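Local coordinates for Cap5O (Staphylococcus aureus, PDB 3OJO), which probably oxidises UDP-N-acetyl-mannosamine, using NAD as cofactor, in the biosynthesis of the capsular polysaccharide, at residues T306-I310 against E347-E351. Sequence-based numbering, arbitrary orientation.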
loop_
_atom_site.group_PDB
_atom_site.type_symbol
_atom_site.label_atom_id
_atom_site.label_comp_id
_atom_site.label_asym_id
_atom_site.label_seq_id
_atom_site.Cartn_x
_atom_site.Cartn_y
_atom_site.Cartn_z
ATOM N N THR B 306 -21.899 0.541 16.921
ATOM C CA THR B 306 -23.344 0.723 16.833
ATOM C C THR B 306 -23.981 0.416 18.190
ATOM O O THR B 306 -24.715 1.257 18.711
ATOM C CB THR B 306 -23.904 -0.095 15.638
ATOM O OG1 THR B 306 -23.364 0.438 14.422
ATOM C CG2 THR B 306 -25.437 -0.089 15.560
ATOM N N LYS B 307 -23.658 -0.761 18.778
ATOM C CA LYS B 307 -24.131 -1.214 20.098
ATOM C C LYS B 307 -23.900 -0.143 21.183
ATOM O O LYS B 307 -24.784 0.085 22.007
ATOM C CB LYS B 307 -23.461 -2.541 20.497
ATOM C CG LYS B 307 -23.995 -3.751 19.725
ATOM C CD LYS B 307 -23.797 -5.061 20.475
ATOM C CE LYS B 307 -22.488 -5.756 20.186
ATOM N NZ LYS B 307 -22.334 -6.980 21.012
ATOM N N GLN B 308 -22.742 0.546 21.135
ATOM C CA GLN B 308 -22.371 1.617 22.057
ATOM C C GLN B 308 -23.188 2.894 21.840
ATOM O O GLN B 308 -23.484 3.580 22.813
ATOM C CB GLN B 308 -20.875 1.919 21.956
ATOM C CG GLN B 308 -19.998 0.883 22.645
ATOM C CD GLN B 308 -18.534 1.080 22.338
ATOM O OE1 GLN B 308 -17.872 0.205 21.770
ATOM N NE2 GLN B 308 -17.988 2.226 22.708
ATOM N N ILE B 309 -23.527 3.233 20.577
ATOM C CA ILE B 309 -24.325 4.426 20.246
ATOM C C ILE B 309 -25.749 4.230 20.784
ATOM O O ILE B 309 -26.302 5.118 21.431
ATOM C CB ILE B 309 -24.320 4.731 18.712
ATOM C CG1 ILE B 309 -22.896 5.091 18.204
ATOM C CG2 ILE B 309 -25.332 5.835 18.351
ATOM C CD1 ILE B 309 -22.657 4.870 16.665
ATOM N N ILE B 310 -26.313 3.041 20.521
ATOM C CA ILE B 310 -27.648 2.613 20.906
ATOM C C ILE B 310 -27.806 2.435 22.425
ATOM O O ILE B 310 -28.927 2.487 22.926
ATOM C CB ILE B 310 -28.070 1.395 20.014
ATOM C CG1 ILE B 310 -29.312 1.700 19.162
ATOM C CG2 ILE B 310 -28.153 0.047 20.743
ATOM C CD1 ILE B 310 -29.083 2.735 18.069
ATOM N N GLU B 347 -28.375 -9.830 16.420
ATOM C CA GLU B 347 -28.189 -9.178 17.708
ATOM C C GLU B 347 -29.491 -8.790 18.414
ATOM O O GLU B 347 -30.268 -7.985 17.888
ATOM C CB GLU B 347 -27.253 -7.958 17.576
ATOM C CG GLU B 347 -26.510 -7.604 18.856
ATOM C CD GLU B 347 -25.387 -8.550 19.241
ATOM O OE1 GLU B 347 -25.536 -9.274 20.255
ATOM O OE2 GLU B 347 -24.354 -8.565 18.532
ATOM N N PRO B 348 -29.731 -9.327 19.637
ATOM C CA PRO B 348 -30.906 -8.875 20.403
ATOM C C PRO B 348 -30.600 -7.492 20.989
ATOM O O PRO B 348 -29.433 -7.081 21.008
ATOM C CB PRO B 348 -31.073 -9.952 21.478
ATOM C CG PRO B 348 -29.719 -10.572 21.632
ATOM C CD PRO B 348 -28.886 -10.258 20.424
ATOM N N ASP B 349 -31.630 -6.762 21.448
ATOM C CA ASP B 349 -31.501 -5.396 21.989
ATOM C C ASP B 349 -31.265 -4.369 20.852
ATOM O O ASP B 349 -31.003 -3.197 21.127
ATOM C CB ASP B 349 -30.423 -5.265 23.114
ATOM C CG ASP B 349 -30.314 -6.427 24.105
ATOM O OD1 ASP B 349 -31.313 -6.703 24.822
ATOM O OD2 ASP B 349 -29.221 -7.038 24.186
ATOM N N ILE B 350 -31.349 -4.817 19.575
ATOM C CA ILE B 350 -31.212 -3.994 18.368
ATOM C C ILE B 350 -32.270 -4.427 17.350
ATOM O O ILE B 350 -32.321 -5.600 16.969
ATOM C CB ILE B 350 -29.779 -3.987 17.737
ATOM C CG1 ILE B 350 -28.724 -3.393 18.694
ATOM C CG2 ILE B 350 -29.771 -3.198 16.433
ATOM C CD1 ILE B 350 -27.359 -3.898 18.478
ATOM N N GLU B 351 -33.106 -3.462 16.924
ATOM C CA GLU B 351 -34.148 -3.620 15.913
ATOM C C GLU B 351 -33.602 -2.992 14.621
ATOM O O GLU B 351 -33.416 -1.782 14.541
ATOM C CB GLU B 351 -35.455 -2.951 16.378
ATOM C CG GLU B 351 -36.700 -3.598 15.809
ATOM C CD GLU B 351 -37.340 -2.837 14.663
ATOM O OE1 GLU B 351 -37.758 -1.675 14.874
ATOM O OE2 GLU B 351 -37.467 -3.424 13.564
#
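Lys307 and Glu347 meet because each side chain carries one bend: Lys307 turns at chi3 (-90°), which brings its amine over to the loop, while Glu347 folds at chi2 (73°) to present its carboxylate. The two side chains cross at about a right angle, and Lys307 NZ lies 3.6 Å from Glu347 OE2. That is a long salt bridge, too loose to count as a hydrogen bond, and CD and CE of the lysine also run close past the carboxylate. Lower on the same side chain, Lys307 CG packs against the methyl end of Ile350, 3.6 Å from its CD1, so the lysine lends its aliphatic base to an apolar patch and its charge to the acid. Ile350 also touches the helix with its next carbon: its CG1 sits 4.0 Å from Ile310 CG2, and the two isoleucines meet at a slant. Further in, Ile310 rests on Leu377 and Ile350 on Val318, both on strands of the parallel sheet, whereas the ion pair closes the outer, more solvent-exposed side. Glu347 is where the chain leaves helix 336-346, and Glu351 opens strand 351-355, an outermost strand of that sheet. The contact sets the C-terminal part of helix 286-312, which precedes strand 317-321, beside the helix-to-strand connection 347-351 that closes the beta-alpha-beta crossover from strand 317-321 to strand 351-355 in the Rossmann-like UDP-binding domain.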